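Mandalate racemase/muconate lactonizing enzyme (Unidentified, PDB 4E4U) is a putative member of the mandelate racemase/muconate lactonizing enzyme family of the enolase superfamily, and is probably an isomerase or lyase acting on a carboxylate substrate. Local coordinates at residues R124-Y132 with N155-D166; A299-L310 with T327-I336. All coordinates share one frame; numbering follows the deposited sequence.

Contact 1. Residues R124-Y132 with N155-D166; sequences RLRSYTYLY and NVKLGFTAVKFD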
loop_
_atom_site.group_PDB
_atom_site.type_symbol
_atom_site.label_atom_id
_atom_site.label_comp_id
_atom_site.label_asym_id
_atom_site.label_seq_id
_atom_site.Cartn_x
_atom_site.Cartn_y
_atom_site.Cartn_z
ATOM N N ARG A 124 22.496 18.737 -31.304
ATOM C CA ARG A 124 21.299 19.483 -31.674
ATOM C C ARG A 124 20.106 18.923 -30.914
ATOM O O ARG A 124 20.149 17.793 -30.423
ATOM C CB ARG A 124 21.046 19.412 -33.173
ATOM C CG ARG A 124 20.771 18.021 -33.666
ATOM C CD ARG A 124 20.825 17.952 -35.180
ATOM N NE ARG A 124 20.799 16.566 -35.627
ATOM C CZ ARG A 124 20.482 16.183 -36.857
ATOM N NH1 ARG A 124 20.151 17.087 -37.771
ATOM N NH2 ARG A 124 20.489 14.894 -37.171
ATOM N N LEU A 125 19.038 19.708 -30.836
ATOM C CA LEU A 125 17.910 19.380 -29.977
ATOM C C LEU A 125 16.643 19.167 -30.786
ATOM O O LEU A 125 16.167 20.078 -31.466
ATOM C CB LEU A 125 17.670 20.506 -28.976
ATOM C CG LEU A 125 18.840 20.860 -28.063
ATOM C CD1 LEU A 125 18.511 22.104 -27.254
ATOM C CD2 LEU A 125 19.158 19.688 -27.143
ATOM N N ARG A 126 16.087 17.966 -30.702
ATOM C CA ARG A 126 14.808 17.692 -31.336
ATOM C C ARG A 126 13.780 18.709 -30.845
ATOM O O ARG A 126 13.709 19.010 -29.650
ATOM C CB ARG A 126 14.347 16.271 -30.999
ATOM C CG ARG A 126 13.095 15.834 -31.742
ATOM C CD ARG A 126 12.575 14.512 -31.207
ATOM N NE ARG A 126 11.359 14.105 -31.901
ATOM C CZ ARG A 126 10.569 13.110 -31.513
ATOM N NH1 ARG A 126 10.864 12.405 -30.425
ATOM N NH2 ARG A 126 9.476 12.822 -32.214
ATOM N N SER A 127 12.984 19.242 -31.764
ATOM C CA SER A 127 11.995 20.243 -31.387
ATOM C C SER A 127 10.614 19.944 -31.958
ATOM O O SER A 127 10.459 19.099 -32.839
ATOM C CB SER A 127 12.450 21.638 -31.809
ATOM O OG SER A 127 12.334 21.799 -33.204
ATOM N N TYR A 128 9.609 20.635 -31.437
ATOM C CA TYR A 128 8.269 20.546 -31.988
ATOM C C TYR A 128 7.652 21.922 -31.978
ATOM O O TYR A 128 8.159 22.826 -31.312
ATOM C CB TYR A 128 7.401 19.592 -31.183
ATOM C CG TYR A 128 6.929 20.082 -29.831
ATOM C CD1 TYR A 128 5.737 20.793 -29.703
ATOM C CD2 TYR A 128 7.623 19.761 -28.675
ATOM C CE1 TYR A 128 5.264 21.194 -28.451
ATOM C CE2 TYR A 128 7.165 20.163 -27.423
ATOM C CZ TYR A 128 5.985 20.875 -27.314
ATOM O OH TYR A 128 5.515 21.265 -26.079
ATOM N N THR A 129 6.552 22.082 -32.703
ATOM C CA THR A 129 5.773 23.304 -32.592
ATOM C C THR A 129 4.281 23.002 -32.517
ATOM O O THR A 129 3.817 21.967 -33.005
ATOM C CB THR A 129 6.055 24.277 -33.765
ATOM O OG1 THR A 129 5.326 25.498 -33.564
ATOM C CG2 THR A 129 5.662 23.654 -35.103
ATOM N N TYR A 130 3.537 23.898 -31.875
ATOM C CA TYR A 130 2.096 23.944 -32.059
ATOM C C TYR A 130 1.801 24.195 -33.529
ATOM O O TYR A 130 2.575 24.857 -34.233
ATOM C CB TYR A 130 1.492 25.102 -31.267
ATOM C CG TYR A 130 0.769 24.721 -29.998
ATOM C CD1 TYR A 130 -0.360 23.915 -30.025
ATOM C CD2 TYR A 130 1.207 25.191 -28.770
ATOM C CE1 TYR A 130 -1.027 23.577 -28.864
ATOM C CE2 TYR A 130 0.548 24.862 -27.602
ATOM C CZ TYR A 130 -0.570 24.050 -27.655
ATOM O OH TYR A 130 -1.226 23.716 -26.492
ATOM N N LEU A 131 0.666 23.682 -33.984
ATOM C CA LEU A 131 0.165 24.010 -35.306
ATOM C C LEU A 131 -0.499 25.383 -35.256
ATOM O O LEU A 131 -1.323 25.656 -34.370
ATOM C CB LEU A 131 -0.836 22.952 -35.767
ATOM C CG LEU A 131 -0.278 21.530 -35.850
ATOM C CD1 LEU A 131 -1.363 20.532 -36.256
ATOM C CD2 LEU A 131 0.896 21.476 -36.818
ATOM N N TYR A 132 -0.139 26.248 -36.201
ATOM C CA TYR A 132 -0.746 27.576 -36.304
ATOM C C TYR A 132 -1.432 27.765 -37.656
ATOM O O TYR A 132 -0.994 28.582 -38.475
ATOM C CB TYR A 132 0.310 28.666 -36.098
ATOM C CG TYR A 132 0.869 28.724 -34.694
ATOM C CD1 TYR A 132 0.232 29.454 -33.699
ATOM C CD2 TYR A 132 2.040 28.054 -34.364
ATOM C CE1 TYR A 132 0.747 29.507 -32.413
ATOM C CE2 TYR A 132 2.561 28.101 -33.091
ATOM C CZ TYR A 132 1.916 28.826 -32.114
ATOM O OH TYR A 132 2.451 28.864 -30.844
ATOM N N ASN A 155 4.758 21.546 -41.772
ATOM C CA ASN A 155 5.777 21.467 -40.731
ATOM C C ASN A 155 6.712 20.273 -40.931
ATOM O O ASN A 155 7.915 20.375 -40.693
ATOM C CB ASN A 155 5.137 21.476 -39.339
ATOM C CG ASN A 155 4.819 22.878 -38.861
ATOM O OD1 ASN A 155 5.669 23.763 -38.909
ATOM N ND2 ASN A 155 3.594 23.089 -38.404
ATOM N N VAL A 156 6.164 19.147 -41.377
ATOM C CA VAL A 156 6.989 17.987 -41.703
ATOM C C VAL A 156 7.974 18.313 -42.840
ATOM O O VAL A 156 9.137 17.904 -42.794
ATOM C CB VAL A 156 6.118 16.749 -42.023
ATOM C CG1 VAL A 156 6.938 15.627 -42.662
ATOM C CG2 VAL A 156 5.431 16.244 -40.757
ATOM N N LYS A 157 7.529 19.071 -43.843
ATOM C CA LYS A 157 8.412 19.487 -44.937
ATOM C C LYS A 157 9.564 20.356 -44.427
ATOM O O LYS A 157 10.669 20.312 -44.969
ATOM C CB LYS A 157 7.629 20.225 -46.028
ATOM C CG LYS A 157 6.678 19.332 -46.810
ATOM C CD LYS A 157 5.850 20.132 -47.799
ATOM C CE LYS A 157 4.623 19.347 -48.223
ATOM N NZ LYS A 157 3.733 20.151 -49.103
ATOM N N LEU A 158 9.308 21.139 -43.381
ATOM C CA LEU A 158 10.356 21.955 -42.769
ATOM C C LEU A 158 11.355 21.097 -42.001
ATOM O O LEU A 158 12.483 21.534 -41.742
ATOM C CB LEU A 158 9.767 22.992 -41.816
ATOM C CG LEU A 158 8.828 24.067 -42.349
ATOM C CD1 LEU A 158 8.437 24.962 -41.194
ATOM C CD2 LEU A 158 9.489 24.875 -43.443
ATOM N N GLY A 159 10.936 19.895 -41.609
ATOM C CA GLY A 159 11.799 18.982 -40.883
ATOM C C GLY A 159 11.329 18.618 -39.485
ATOM O O GLY A 159 11.985 17.824 -38.809
ATOM N N PHE A 160 10.213 19.191 -39.034
ATOM C CA PHE A 160 9.679 18.847 -37.716
ATOM C C PHE A 160 9.320 17.370 -37.622
ATOM O O PHE A 160 8.772 16.781 -38.564
ATOM C CB PHE A 160 8.429 19.668 -37.393
ATOM C CG PHE A 160 8.715 21.046 -36.855
ATOM C CD1 PHE A 160 9.207 21.214 -35.567
ATOM C CD2 PHE A 160 8.469 22.171 -37.630
ATOM C CE1 PHE A 160 9.451 22.477 -35.058
ATOM C CE2 PHE A 160 8.715 23.444 -37.126
ATOM C CZ PHE A 160 9.207 23.593 -35.841
ATOM N N THR A 161 9.626 16.786 -36.467
ATOM C CA THR A 161 9.348 15.377 -36.190
ATOM C C THR A 161 8.251 15.195 -35.139
ATOM O O THR A 161 8.022 14.081 -34.665
ATOM C CB THR A 161 10.609 14.639 -35.710
ATOM O OG1 THR A 161 11.069 15.230 -34.489
ATOM C CG2 THR A 161 11.703 14.727 -36.755
ATOM N N ALA A 162 7.581 16.285 -34.773
ATOM C CA ALA A 162 6.452 16.240 -33.845
ATOM C C ALA A 162 5.663 17.532 -33.986
ATOM O O ALA A 162 6.239 18.586 -34.273
ATOM C CB ALA A 162 6.929 16.060 -32.407
ATOM N N VAL A 163 4.346 17.449 -33.806
ATOM C CA VAL A 163 3.487 18.628 -33.883
ATOM C C VAL A 163 2.457 18.554 -32.765
ATOM O O VAL A 163 2.054 17.455 -32.364
ATOM C CB VAL A 163 2.776 18.755 -35.257
ATOM C CG1 VAL A 163 3.796 19.003 -36.370
ATOM C CG2 VAL A 163 1.921 17.514 -35.552
ATOM N N LYS A 164 2.040 19.712 -32.252
ATOM C CA LYS A 164 1.100 19.766 -31.133
ATOM C C LYS A 164 -0.163 20.546 -31.497
ATOM O O LYS A 164 -0.119 21.498 -32.273
ATOM C CB LYS A 164 1.772 20.381 -29.905
ATOM C CG LYS A 164 0.948 20.257 -28.630
ATOM C CD LYS A 164 1.821 20.358 -27.381
ATOM C CE LYS A 164 1.980 21.791 -26.916
ATOM N NZ LYS A 164 2.748 21.904 -25.635
ATOM N N PHE A 165 -1.293 20.141 -30.924
ATOM C CA PHE A 165 -2.581 20.795 -31.189
ATOM C C PHE A 165 -3.523 20.488 -30.028
ATOM O O PHE A 165 -3.365 19.465 -29.357
ATOM C CB PHE A 165 -3.184 20.340 -32.535
ATOM C CG PHE A 165 -3.178 18.852 -32.720
ATOM C CD1 PHE A 165 -2.046 18.206 -33.196
ATOM C CD2 PHE A 165 -4.297 18.095 -32.399
ATOM C CE1 PHE A 165 -2.028 16.821 -33.339
ATOM C CE2 PHE A 165 -4.288 16.715 -32.543
ATOM C CZ PHE A 165 -3.152 16.079 -33.016
ATOM N N ASP A 166 -4.475 21.387 -29.772
ATOM C CA ASP A 166 -5.478 21.170 -28.725
ATOM C C ASP A 166 -6.895 21.395 -29.250
ATOM O O ASP A 166 -7.383 22.532 -29.284
ATOM C CB ASP A 166 -5.241 22.081 -27.514
ATOM C CG ASP A 166 -6.243 21.820 -26.393
ATOM O OD1 ASP A 166 -7.082 20.910 -26.547
ATOM O OD2 ASP A 166 -6.202 22.514 -25.359
HETATM O O HOH W 1 11.705 17.817 -34.778
HETATM O O HOH W 2 2.700 25.550 -37.006
#

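Contact 2. Residues A299-L310 with T327-I336; sequences AEVHYAQIAPHL and TPNFLIQESI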
loop_
_atom_site.group_PDB
_atom_site.type_symbol
_atom_site.label_atom_id
_atom_site.label_comp_id
_atom_site.label_asym_id
_atom_site.label_seq_id
_atom_site.Cartn_x
_atom_site.Cartn_y
_atom_site.Cartn_z
ATOM N N ALA A 299 13.553 13.274 -12.513
ATOM C CA ALA A 299 13.045 12.519 -13.639
ATOM C C ALA A 299 13.959 11.332 -13.947
ATOM O O ALA A 299 13.480 10.227 -14.202
ATOM C CB ALA A 299 12.882 13.413 -14.846
ATOM N N GLU A 300 15.275 11.539 -13.903
ATOM C CA GLU A 300 16.207 10.452 -14.227
ATOM C C GLU A 300 15.967 9.215 -13.366
ATOM O O GLU A 300 15.968 8.088 -13.865
ATOM C CB GLU A 300 17.657 10.881 -14.038
ATOM C CG GLU A 300 18.195 11.835 -15.075
ATOM C CD GLU A 300 19.703 11.911 -14.990
ATOM O OE1 GLU A 300 20.219 12.869 -14.385
ATOM O OE2 GLU A 300 20.372 10.991 -15.510
ATOM N N VAL A 301 15.773 9.410 -12.066
ATOM C CA VAL A 301 15.688 8.252 -11.184
ATOM C C VAL A 301 14.361 7.521 -11.324
ATOM O O VAL A 301 14.251 6.373 -10.920
ATOM C CB VAL A 301 16.019 8.566 -9.692
ATOM C CG1 VAL A 301 17.453 9.053 -9.571
ATOM C CG2 VAL A 301 15.029 9.556 -9.092
ATOM N N HIS A 302 13.366 8.187 -11.912
ATOM C CA HIS A 302 12.080 7.563 -12.239
ATOM C C HIS A 302 12.016 7.066 -13.685
ATOM O O HIS A 302 10.974 6.581 -14.135
ATOM C CB HIS A 302 10.924 8.532 -11.990
ATOM C CG HIS A 302 10.681 8.812 -10.546
ATOM N ND1 HIS A 302 9.797 8.086 -9.782
ATOM C CD2 HIS A 302 11.230 9.740 -9.716
ATOM C CE1 HIS A 302 9.792 8.564 -8.549
ATOM N NE2 HIS A 302 10.649 9.559 -8.480
ATOM N N TYR A 303 13.129 7.186 -14.406
ATOM C CA TYR A 303 13.183 6.888 -15.846
ATOM C C TYR A 303 12.140 7.707 -16.633
ATOM O O TYR A 303 11.576 7.240 -17.634
ATOM C CB TYR A 303 13.030 5.390 -16.153
ATOM C CG TYR A 303 14.197 4.483 -15.813
ATOM C CD1 TYR A 303 15.320 4.931 -15.129
ATOM C CD2 TYR A 303 14.179 3.168 -16.236
ATOM C CE1 TYR A 303 16.375 4.061 -14.836
ATOM C CE2 TYR A 303 15.210 2.295 -15.947
ATOM C CZ TYR A 303 16.310 2.746 -15.258
ATOM O OH TYR A 303 17.334 1.865 -14.985
ATOM N N ALA A 304 11.898 8.929 -16.165
ATOM C CA ALA A 304 11.062 9.889 -16.872
ATOM C C ALA A 304 11.945 10.780 -17.740
ATOM O O ALA A 304 13.166 10.830 -17.562
ATOM C CB ALA A 304 10.236 10.724 -15.881
ATOM N N GLN A 305 11.324 11.500 -18.664
ATOM C CA GLN A 305 12.049 12.387 -19.559
ATOM C C GLN A 305 11.620 13.828 -19.354
ATOM O O GLN A 305 10.566 14.102 -18.772
ATOM C CB GLN A 305 11.785 11.999 -21.012
ATOM C CG GLN A 305 12.251 10.612 -21.376
ATOM C CD GLN A 305 11.834 10.238 -22.775
ATOM O OE1 GLN A 305 10.645 9.999 -23.047
ATOM N NE2 GLN A 305 12.801 10.221 -23.698
ATOM N N ILE A 306 12.450 14.768 -19.789
ATOM C CA ILE A 306 12.033 16.165 -19.772
ATOM C C ILE A 306 11.766 16.672 -21.182
ATOM O O ILE A 306 12.442 16.303 -22.144
ATOM C CB ILE A 306 13.023 17.112 -19.044
ATOM C CG1 ILE A 306 14.295 17.331 -19.871
ATOM C CG2 ILE A 306 13.329 16.598 -17.638
ATOM C CD1 ILE A 306 15.127 18.499 -19.387
ATOM N N ALA A 307 10.738 17.498 -21.284
ATOM C CA ALA A 307 10.340 18.125 -22.538
ATOM C C ALA A 307 9.935 19.547 -22.191
ATOM O O ALA A 307 8.751 19.829 -21.989
ATOM C CB ALA A 307 9.177 17.376 -23.163
ATOM N N PRO A 308 10.918 20.450 -22.079
ATOM C CA PRO A 308 10.599 21.762 -21.508
ATOM C C PRO A 308 9.558 22.538 -22.306
ATOM O O PRO A 308 9.539 22.534 -23.545
ATOM C CB PRO A 308 11.944 22.492 -21.515
ATOM C CG PRO A 308 12.964 21.398 -21.486
ATOM C CD PRO A 308 12.363 20.292 -22.322
ATOM N N HIS A 309 8.691 23.203 -21.555
ATOM C CA HIS A 309 7.625 24.024 -22.098
ATOM C C HIS A 309 8.167 25.384 -22.508
ATOM O O HIS A 309 9.089 25.920 -21.880
ATOM C CB HIS A 309 6.552 24.205 -21.019
ATOM C CG HIS A 309 5.556 25.277 -21.325
ATOM N ND1 HIS A 309 5.715 26.580 -20.908
ATOM C CD2 HIS A 309 4.368 25.234 -21.976
ATOM C CE1 HIS A 309 4.682 27.300 -21.313
ATOM N NE2 HIS A 309 3.853 26.505 -21.960
ATOM N N LEU A 310 7.578 25.956 -23.549
ATOM C CA LEU A 310 7.935 27.301 -23.958
ATOM C C LEU A 310 6.723 27.992 -24.584
ATOM O O LEU A 310 6.239 27.579 -25.636
ATOM C CB LEU A 310 9.114 27.254 -24.934
ATOM C CG LEU A 310 10.130 28.391 -24.874
ATOM C CD1 LEU A 310 9.485 29.708 -25.277
ATOM C CD2 LEU A 310 10.757 28.483 -23.486
ATOM N N THR A 327 21.314 17.592 -20.692
ATOM C CA THR A 327 20.379 16.696 -20.010
ATOM C C THR A 327 20.323 15.333 -20.698
ATOM O O THR A 327 19.951 15.248 -21.861
ATOM C CB THR A 327 18.961 17.307 -19.980
ATOM O OG1 THR A 327 18.959 18.482 -19.157
ATOM C CG2 THR A 327 17.955 16.316 -19.428
ATOM N N PRO A 328 20.678 14.257 -19.978
ATOM C CA PRO A 328 20.720 12.945 -20.634
ATOM C C PRO A 328 19.336 12.364 -20.939
ATOM O O PRO A 328 19.205 11.579 -21.871
ATOM C CB PRO A 328 21.484 12.077 -19.624
ATOM C CG PRO A 328 21.235 12.732 -18.296
ATOM C CD PRO A 328 21.170 14.209 -18.587
ATOM N N ASN A 329 18.324 12.743 -20.166
ATOM C CA ASN A 329 16.969 12.246 -20.352
ATOM C C ASN A 329 16.070 13.275 -21.030
ATOM O O ASN A 329 14.904 13.452 -20.676
ATOM C CB ASN A 329 16.372 11.781 -19.015
ATOM C CG ASN A 329 16.403 12.859 -17.933
ATOM O OD1 ASN A 329 17.318 13.681 -17.881
ATOM N ND2 ASN A 329 15.418 12.822 -17.034
ATOM N N PHE A 330 16.636 13.955 -22.014
ATOM C CA PHE A 330 15.920 14.953 -22.797
ATOM C C PHE A 330 15.124 14.286 -23.910
ATOM O O PHE A 330 15.664 13.480 -24.667
ATOM C CB PHE A 330 16.929 15.933 -23.395
ATOM C CG PHE A 330 16.355 16.832 -24.457
ATOM C CD1 PHE A 330 15.523 17.896 -24.121
ATOM C CD2 PHE A 330 16.663 16.628 -25.793
ATOM C CE1 PHE A 330 15.002 18.734 -25.107
ATOM C CE2 PHE A 330 16.150 17.463 -26.776
ATOM C CZ PHE A 330 15.321 18.510 -26.434
ATOM N N LEU A 331 13.847 14.642 -24.027
ATOM C CA LEU A 331 12.987 14.128 -25.102
ATOM C C LEU A 331 12.885 15.087 -26.282
ATOM O O LEU A 331 13.212 14.730 -27.413
ATOM C CB LEU A 331 11.583 13.837 -24.566
ATOM C CG LEU A 331 10.492 13.435 -25.567
ATOM C CD1 LEU A 331 10.889 12.182 -26.347
ATOM C CD2 LEU A 331 9.155 13.220 -24.865
ATOM N N ILE A 332 12.429 16.309 -26.024
ATOM C CA ILE A 332 12.136 17.252 -27.100
ATOM C C ILE A 332 11.945 18.639 -26.494
ATOM O O ILE A 332 11.579 18.760 -25.322
ATOM C CB ILE A 332 10.860 16.799 -27.867
ATOM C CG1 ILE A 332 10.751 17.444 -29.251
ATOM C CG2 ILE A 332 9.602 16.997 -27.013
ATOM C CD1 ILE A 332 9.698 16.760 -30.114
ATOM N N GLN A 333 12.187 19.678 -27.289
ATOM C CA GLN A 333 12.066 21.057 -26.825
ATOM C C GLN A 333 10.971 21.775 -27.586
ATOM O O GLN A 333 10.974 21.800 -28.814
ATOM C CB GLN A 333 13.392 21.803 -27.001
ATOM C CG GLN A 333 13.303 23.314 -26.782
ATOM C CD GLN A 333 12.998 23.701 -25.346
ATOM O OE1 GLN A 333 13.693 23.284 -24.418
ATOM N NE2 GLN A 333 11.959 24.507 -25.156
ATOM N N GLU A 334 10.038 22.367 -26.854
ATOM C CA GLU A 334 8.991 23.144 -27.486
ATOM C C GLU A 334 9.591 24.349 -28.183
ATOM O O GLU A 334 10.392 25.093 -27.599
ATOM C CB GLU A 334 7.950 23.608 -26.466
ATOM C CG GLU A 334 6.762 24.323 -27.113
ATOM C CD GLU A 334 5.534 24.370 -26.221
ATOM O OE1 GLU A 334 5.689 24.242 -24.988
ATOM O OE2 GLU A 334 4.414 24.522 -26.760
ATOM N N SER A 335 9.208 24.533 -29.439
ATOM C CA SER A 335 9.610 25.699 -30.206
ATOM C C SER A 335 8.388 26.461 -30.656
ATOM O O SER A 335 7.334 25.875 -30.896
ATOM C CB SER A 335 10.445 25.278 -31.408
ATOM O OG SER A 335 11.612 24.631 -30.962
ATOM N N ILE A 336 8.524 27.777 -30.754
ATOM C CA ILE A 336 7.437 28.594 -31.265
ATOM C C ILE A 336 7.709 28.777 -32.749
ATOM O O ILE A 336 8.522 29.609 -33.153
ATOM C CB ILE A 336 7.300 29.914 -30.496
ATOM C CG1 ILE A 336 6.977 29.602 -29.028
ATOM C CG2 ILE A 336 6.207 30.769 -31.110
ATOM C CD1 ILE A 336 6.904 30.803 -28.110
HETATM O O HOH W 3 18.986 15.080 -15.964
HETATM O O HOH W 4 15.513 10.837 -23.197
HETATM O O HOH W 5 3.837 27.035 -26.818
#

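Contact 1. Residues R124-Y132 with N155-D166
The parallel pairing of strands 125-130 and 162-165, joined through helix 145-158, is a beta-alpha-beta unit of the TIM-like barrel seen in enolase relatives, and Tyr130 meets Lys164 near the C-terminal ends of the two strands. The strand axes are inclined at 29° to each other. Lys164 N donates to Thr129 O (3.0 Å), and Leu131 N returns the bond to Lys164 O (2.9 Å), so Lys164 is held through both its backbone polar atoms.

Its side chain runs between two tyrosines. The chain bends at chi3 (89°), which lays CE over one face of the Tyr130 ring, 3.7 Å from its centroid, while the same CE sits at the edge of the Tyr128 ring. NZ then donates to Tyr128 OH (2.9 Å) and forms a salt bridge with Glu233.

On the sheet's other side, Thr129 CG2 stands over a face of the Phe160 ring, and Leu131 CD2 packs on Val163 CB and beside the amide of Asn155, which hydrogen-bonds a bound dimercaptobutanediol through OD1. Phe160 follows Gly159, whose positive phi closes helix 145-158 in a Schellman motif. Near the start of the pairing, Arg126 grips Thr161 side-on: its extended chain brings NE to Thr161 OG1 (2.8 Å), and NH2 reaches Thr161 O (3.1 Å) from above the carbonyl plane, 54° out of it.

Contact 2. Residues A299-L310 with T327-I336
Asn329 faces the end of helix 289-301 where segments 299-310 and 327-336 close a beta-alpha-beta crossover of the barrel through helix 314-325. With CG held between its backbone N and carbonyl carbon (chi1 55°), the amide is set against the turn that follows helix 289-301: ND2 donates to Ala304 O (3.1 Å), almost straight at 171° and within the amide plane. Glu300 crosses this side chain at about a right angle, laying CG against the amide; a water bridges Asn329 OD1 and Glu300 OE1, and the carboxylate also pairs with Lys294 of a third subunit.

Backbone bonds carry the contact onward, from Ile306 N to Asn329 O and from Leu331 N to Ile306 O. The Leu331 and Gln305 side chains cross obliquely, with CD1 nearest NE2, and Gln305 OE1 is hydrogen-bonded to Gln178 of the second subunit. Farther along, the Phe330 ring receives Pro308 CD at its edge, and Gln333, bent at chi2, crosses the proline to place OE1 3.5 Å from Pro308 CB. The Gln333 amide is held from both ends, by Ser320 at OE1 and by the backbone O of Glu334 at NE2.

His309, whose ND1 is hydrogen-bonded to Asn282, runs beside Glu334 with ring and carboxylate planes 80° apart. Leu310 N donates to Glu334 OE1 (2.9 Å) from above the carboxylate plane, while a water joins Glu334 OE2 to Leu310 O.

Strands 125-130 and 333-335 lie side by side, so contact 1 and contact 2, whose centres are 16 Å apart, share one wall of the barrel. Backbone pairs at this seam bring Arg126 O to 2.9 Å from Gln333 N and Tyr128 O to 2.7 Å from Ser335 N, both probable hydrogen bonds. A long, weak ion pair between Lys164 NZ and Glu334 OE2 also connects the two. In enolase-superfamily barrels the active site lies at the C-terminal strand ends, where Lys164 and Glu334 approach each other. Contact 1 contributes Tyr132, Asn155 and Leu158 to the dimercaptobutanediol pocket, whose ligand probably came from the crystallisation liquor. Along the chain the contacts come in series, and both reach the second subunit.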